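Local coordinates for propionate kinase (Francisella tularensis subsp. tularensis, PDB 3KHY), which probably transfers phosphate reversibly between ATP and acetate or propionate, forming the acyl phosphate with the help of magnesium or manganese, at residues Val198-Asn203 / Thr370-Met375; Lys179-Gln184 / Val318-Ile323. All coordinates share one frame; numbering follows the deposited sequence.

Contact 1. Residues Val198-Asn203 / Thr370-Met375; sequences VAHLGN and TNEELM
His-200 reaches across from the end of strand 196-201 to meet Thr-370 and Glu-372 with a single atom, CE1. Its CB stands over Thr-320 of the neighbouring strand, and from there CG runs anti to the backbone N (chi1 178°), which swings the imidazole toward Thr-370 and Glu-372. ND1 is hydrogen-bonded to Ser-177 OG, to which Thr-370 OG1 hydrogen-bonds as well, so one serine ties the imidazole to the threonine whose methyl lies against CE1. Next round the ring, CE1 lies 4.0 Å from that methyl, CG2 of Thr-370, approached obliquely with the two side chains at about a right angle. The same carbon has Glu-372 OE1 4.1 Å away, at the ring edge and near its plane. The carboxylate is turned 75° from the imidazole, and NE2 of His-200 remains 4.9 Å from OE1 of Glu-372, so the acid and the ring are neighbours without a bond. The ring also stacks with that of His-174, a likely transition-state stabiliser.

This is the cleft between the two domains of an ASKHA-type (actin-like ATPase) fold. One wall is the C-terminal end of the central strand 196-201, which leads into the probable ATP-binding segment His-200 to Gly-204. On the other side, helix 372-382 starts with Glu-372, a probable magnesium ligand.

A bend at chi2 turns the carboxylate of Glu-372 so that OE1 faces the ring while OE2 reaches Arg-85, a probable substrate-binding residue, in a salt bridge. Asn-371 caps the helix start: its OD1 accepts from Leu-374 N at 3.1 Å, with the N-H donor lying above the carbonyl plane, 58° out of it.

Contact 2. Residues Lys179-Gln184 / Val318-Ile323; sequences KYVSEQ and VFTGGI
Val-181 lays its two methyl groups over two residues of one strand, CG1 on Val-318 and CG2 on Thr-320. The CG1 atoms of Val-181 and Val-318 meet at 3.7 Å, an apolar contact in which the two side chains run antiparallel and overlap at these methyls. CG2 of Val-181 settles against the whole branch point of Thr-320: it is 3.5 Å from OG1 of Thr-320 and 4.0 Å from both CB and CG2 of that residue. With OG1 of Thr-320 held anti to the backbone N (chi1 -167°), the hydroxyl is flanked by this methyl while it hydrogen-bonds to the carbonyl O of Ile-368, so a buried polar atom is satisfied inside an otherwise apolar seam.

The strand ends with Thr-320. Gly-321 follows, with backbone angles (phi 89°) that suit glycine, since a CB there would press on the preceding carbonyl oxygen. The chain then passes into Gly-322 and Ile-323, part of a probable ATP-binding segment.

The arrangement is a helix packed on the face of a beta sheet. Strand 316-320 lies between strands 196-201 and 365-367, and Val-181 also touches Val-198 on the first of these and Thr-370 just past the second. Phe-319 points the other way, onto helix 328-337, while helix 372-382 meets helix 175-188 where Tyr-180 touches Leu-374 and Met-375.

Overall arrangement
The centres of contacts 1 and 2 lie about 5 Å apart, and both are built on adjacent parallel strands of one sheet. Probable backbone hydrogen bonds join them: Ala-199 N to Val-318 O at 2.7 Å and Ile-323 N to Leu-201 O at 2.8 Å, the second linking two predicted ATP-binding segments. Thr-320 belongs to both surroundings, since its side chain faces helix 175-188 in contact 2 and is about 4 Å from that of His-200 in contact 1. About 7 Å separates its side chain from that of Glu-372. Contact 1 holds predicted ATP- and magnesium-binding residues; contact 2 touches through buried residues, and its strand leads into the predicted ATP-binding Gly-322 and Ile-323.

Contact 1. Residues Val198-Asn203 / Thr370-Met375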
loop_
_atom_site.group_PDB
_atom_site.type_symbol
_atom_site.label_atom_id
_atom_site.label_comp_id
_atom_site.label_asym_id
_atom_site.label_seq_id
_atom_site.Cartn_x
_atom_site.Cartn_y
_atom_site.Cartn_z
ATOM N N VAL A 198 9.567 -3.198 -14.448
ATOM C CA VAL A 198 10.237 -4.472 -14.222
ATOM C C VAL A 198 9.597 -5.181 -13.031
ATOM O O VAL A 198 9.555 -4.647 -11.919
ATOM C CB VAL A 198 11.754 -4.289 -13.967
ATOM C CG1 VAL A 198 12.432 -5.647 -13.691
ATOM C CG2 VAL A 198 12.432 -3.580 -15.163
ATOM N N ALA A 199 9.069 -6.374 -13.288
ATOM C CA ALA A 199 8.504 -7.208 -12.239
ATOM C C ALA A 199 9.485 -8.330 -11.926
ATOM O O ALA A 199 9.633 -9.265 -12.692
ATOM C CB ALA A 199 7.167 -7.779 -12.671
ATOM N N HIS A 200 10.188 -8.198 -10.811
ATOM C CA HIS A 200 11.106 -9.225 -10.343
ATOM C C HIS A 200 10.310 -10.146 -9.433
ATOM O O HIS A 200 9.999 -9.774 -8.301
ATOM C CB HIS A 200 12.247 -8.581 -9.546
ATOM C CG HIS A 200 13.226 -9.569 -8.990
ATOM N ND1 HIS A 200 14.531 -9.647 -9.424
ATOM C CD2 HIS A 200 13.082 -10.539 -8.055
ATOM C CE1 HIS A 200 15.155 -10.609 -8.768
ATOM N NE2 HIS A 200 14.299 -11.168 -7.931
ATOM N N LEU A 201 9.957 -11.329 -9.933
ATOM C CA LEU A 201 9.144 -12.277 -9.170
ATOM C C LEU A 201 10.000 -13.500 -8.868
ATOM O O LEU A 201 10.409 -14.207 -9.780
ATOM C CB LEU A 201 7.883 -12.669 -9.967
ATOM C CG LEU A 201 7.099 -11.495 -10.571
ATOM C CD1 LEU A 201 5.932 -11.975 -11.457
ATOM C CD2 LEU A 201 6.576 -10.559 -9.481
ATOM N N GLY A 202 10.331 -13.693 -7.593
ATOM C CA GLY A 202 11.057 -14.875 -7.143
ATOM C C GLY A 202 10.591 -15.196 -5.731
ATOM O O GLY A 202 9.410 -15.038 -5.420
ATOM N N ASN A 203 11.498 -15.626 -4.861
ATOM C CA ASN A 203 11.105 -15.848 -3.465
ATOM C C ASN A 203 10.645 -14.549 -2.805
ATOM O O ASN A 203 9.621 -14.531 -2.107
ATOM C CB ASN A 203 12.214 -16.520 -2.658
ATOM C CG ASN A 203 12.394 -17.974 -3.036
ATOM O OD1 ASN A 203 11.478 -18.789 -2.882
ATOM N ND2 ASN A 203 13.575 -18.307 -3.548
ATOM N N THR A 370 17.571 -12.279 -14.895
ATOM C CA THR A 370 18.381 -11.388 -14.075
ATOM C C THR A 370 19.700 -12.082 -13.717
ATOM O O THR A 370 19.812 -13.306 -13.794
ATOM C CB THR A 370 17.629 -10.889 -12.821
ATOM O OG1 THR A 370 18.387 -9.848 -12.192
ATOM C CG2 THR A 370 17.407 -12.004 -11.818
ATOM N N ASN A 371 20.710 -11.301 -13.354
ATOM C CA ASN A 371 22.005 -11.873 -12.996
ATOM C C ASN A 371 22.672 -10.904 -12.032
ATOM O O ASN A 371 23.524 -10.107 -12.417
ATOM C CB ASN A 371 22.877 -12.099 -14.242
ATOM C CG ASN A 371 24.114 -12.956 -13.951
ATOM O OD1 ASN A 371 24.545 -13.085 -12.799
ATOM N ND2 ASN A 371 24.683 -13.543 -14.992
ATOM N N GLU A 372 22.232 -10.941 -10.783
ATOM C CA GLU A 372 22.673 -9.959 -9.804
ATOM C C GLU A 372 24.158 -10.131 -9.499
ATOM O O GLU A 372 24.843 -9.167 -9.211
ATOM C CB GLU A 372 21.850 -10.094 -8.521
ATOM C CG GLU A 372 20.379 -9.726 -8.698
ATOM C CD GLU A 372 19.448 -10.626 -7.904
ATOM O OE1 GLU A 372 19.125 -11.739 -8.389
ATOM O OE2 GLU A 372 19.036 -10.217 -6.798
ATOM N N GLU A 373 24.650 -11.366 -9.556
ATOM C CA GLU A 373 26.058 -11.616 -9.257
ATOM C C GLU A 373 26.932 -10.976 -10.331
ATOM O O GLU A 373 27.950 -10.369 -10.024
ATOM C CB GLU A 373 26.346 -13.126 -9.150
ATOM C CG GLU A 373 25.483 -13.875 -8.135
ATOM C CD GLU A 373 24.041 -14.104 -8.624
ATOM O OE1 GLU A 373 23.768 -13.963 -9.839
ATOM O OE2 GLU A 373 23.174 -14.426 -7.784
ATOM N N LEU A 374 26.526 -11.101 -11.589
ATOM C CA LEU A 374 27.234 -10.421 -12.679
ATOM C C LEU A 374 27.196 -8.904 -12.510
ATOM O O LEU A 374 28.186 -8.216 -12.753
ATOM C CB LEU A 374 26.656 -10.821 -14.043
ATOM C CG LEU A 374 27.256 -10.155 -15.286
ATOM C CD1 LEU A 374 28.763 -10.372 -15.351
ATOM C CD2 LEU A 374 26.590 -10.690 -16.557
HETATM N N MSE A 375 26.046 -8.378 -12.093
HETATM C CA MSE A 375 25.909 -6.945 -11.909
HETATM C C MSE A 375 26.863 -6.460 -10.819
HETATM O O MSE A 375 27.489 -5.416 -10.950
HETATM C CB MSE A 375 24.469 -6.591 -11.533
HETATM C CG MSE A 375 24.212 -5.099 -11.430
HETATM SE SE MSE A 375 24.353 -4.182 -13.166
HETATM C CE MSE A 375 24.294 -2.358 -12.532
#

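Contact 2. Residues Lys179-Gln184 / Val318-Ile323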
loop_
_atom_site.group_PDB
_atom_site.type_symbol
_atom_site.label_atom_id
_atom_site.label_comp_id
_atom_site.label_asym_id
_atom_site.label_seq_id
_atom_site.Cartn_x
_atom_site.Cartn_y
_atom_site.Cartn_z
ATOM N N LYS A 179 18.251 -2.803 -11.688
ATOM C CA LYS A 179 19.254 -2.096 -12.480
ATOM C C LYS A 179 19.803 -2.943 -13.631
ATOM O O LYS A 179 19.828 -2.512 -14.782
ATOM C CB LYS A 179 20.402 -1.643 -11.578
ATOM C CG LYS A 179 21.406 -0.719 -12.271
ATOM C CD LYS A 179 22.368 -0.106 -11.264
ATOM C CE LYS A 179 23.205 1.004 -11.895
ATOM N NZ LYS A 179 24.495 0.451 -12.360
ATOM N N TYR A 180 20.256 -4.148 -13.312
ATOM C CA TYR A 180 20.770 -5.051 -14.330
ATOM C C TYR A 180 19.720 -5.306 -15.414
ATOM O O TYR A 180 20.011 -5.215 -16.598
ATOM C CB TYR A 180 21.237 -6.374 -13.713
ATOM C CG TYR A 180 21.640 -7.381 -14.760
ATOM C CD1 TYR A 180 22.920 -7.362 -15.306
ATOM C CD2 TYR A 180 20.734 -8.317 -15.237
ATOM C CE1 TYR A 180 23.293 -8.259 -16.279
ATOM C CE2 TYR A 180 21.098 -9.231 -16.220
ATOM C CZ TYR A 180 22.379 -9.189 -16.735
ATOM O OH TYR A 180 22.748 -10.075 -17.713
ATOM N N VAL A 181 18.492 -5.620 -15.018
ATOM C CA VAL A 181 17.467 -5.983 -16.010
ATOM C C VAL A 181 17.050 -4.785 -16.882
ATOM O O VAL A 181 16.852 -4.917 -18.092
ATOM C CB VAL A 181 16.244 -6.663 -15.337
ATOM C CG1 VAL A 181 15.064 -6.745 -16.295
ATOM C CG2 VAL A 181 16.629 -8.069 -14.873
ATOM N N SER A 182 16.922 -3.609 -16.276
ATOM C CA SER A 182 16.563 -2.446 -17.059
ATOM C C SER A 182 17.721 -2.093 -17.990
ATOM O O SER A 182 17.494 -1.651 -19.106
ATOM C CB SER A 182 16.138 -1.258 -16.181
ATOM O OG SER A 182 17.169 -0.869 -15.294
ATOM N N GLU A 183 18.957 -2.314 -17.550
ATOM C CA GLU A 183 20.096 -2.142 -18.460
ATOM C C GLU A 183 20.038 -3.090 -19.652
ATOM O O GLU A 183 20.342 -2.687 -20.769
ATOM C CB GLU A 183 21.441 -2.281 -17.743
ATOM C CG GLU A 183 21.755 -1.081 -16.876
ATOM C CD GLU A 183 23.135 -1.137 -16.262
ATOM O OE1 GLU A 183 23.877 -2.119 -16.509
ATOM O OE2 GLU A 183 23.471 -0.194 -15.523
ATOM N N GLN A 184 19.649 -4.345 -19.415
ATOM C CA GLN A 184 19.547 -5.325 -20.496
ATOM C C GLN A 184 18.407 -4.957 -21.440
ATOM O O GLN A 184 18.534 -5.083 -22.656
ATOM C CB GLN A 184 19.354 -6.742 -19.953
ATOM C CG GLN A 184 20.541 -7.270 -19.176
ATOM C CD GLN A 184 21.814 -7.290 -20.019
ATOM O OE1 GLN A 184 22.850 -6.773 -19.612
ATOM N NE2 GLN A 184 21.727 -7.868 -21.205
ATOM N N VAL A 318 8.508 -5.912 -18.113
ATOM C CA VAL A 318 9.540 -6.969 -18.108
ATOM C C VAL A 318 9.407 -7.891 -16.897
ATOM O O VAL A 318 9.396 -7.407 -15.762
ATOM C CB VAL A 318 10.958 -6.368 -18.094
ATOM C CG1 VAL A 318 12.003 -7.478 -18.202
ATOM C CG2 VAL A 318 11.123 -5.350 -19.230
ATOM N N PHE A 319 9.286 -9.206 -17.137
ATOM C CA PHE A 319 9.267 -10.198 -16.065
ATOM C C PHE A 319 10.677 -10.732 -15.853
ATOM O O PHE A 319 11.401 -10.998 -16.815
ATOM C CB PHE A 319 8.371 -11.400 -16.429
ATOM C CG PHE A 319 6.897 -11.089 -16.463
ATOM C CD1 PHE A 319 6.171 -10.995 -15.282
ATOM C CD2 PHE A 319 6.229 -10.939 -17.679
ATOM C CE1 PHE A 319 4.812 -10.733 -15.301
ATOM C CE2 PHE A 319 4.859 -10.672 -17.707
ATOM C CZ PHE A 319 4.148 -10.574 -16.512
ATOM N N THR A 320 11.060 -10.914 -14.599
ATOM C CA THR A 320 12.361 -11.476 -14.287
ATOM C C THR A 320 12.277 -12.172 -12.925
ATOM O O THR A 320 11.213 -12.186 -12.305
ATOM C CB THR A 320 13.465 -10.392 -14.305
ATOM O OG1 THR A 320 14.754 -11.022 -14.291
ATOM C CG2 THR A 320 13.330 -9.442 -13.096
ATOM N N GLY A 321 13.377 -12.771 -12.483
ATOM C CA GLY A 321 13.390 -13.522 -11.237
ATOM C C GLY A 321 13.025 -14.984 -11.461
ATOM O O GLY A 321 12.607 -15.361 -12.554
ATOM N N GLY A 322 13.174 -15.806 -10.426
ATOM C CA GLY A 322 12.909 -17.236 -10.539
ATOM C C GLY A 322 11.529 -17.562 -11.093
ATOM O O GLY A 322 11.366 -18.470 -11.916
ATOM N N ILE A 323 10.524 -16.828 -10.633
ATOM C CA ILE A 323 9.160 -17.028 -11.114
ATOM C C ILE A 323 8.947 -16.321 -12.441
ATOM O O ILE A 323 8.397 -16.895 -13.383
ATOM C CB ILE A 323 8.133 -16.474 -10.100
ATOM C CG1 ILE A 323 8.241 -17.216 -8.762
ATOM C CG2 ILE A 323 6.727 -16.553 -10.664
ATOM C CD1 ILE A 323 7.436 -16.574 -7.642
#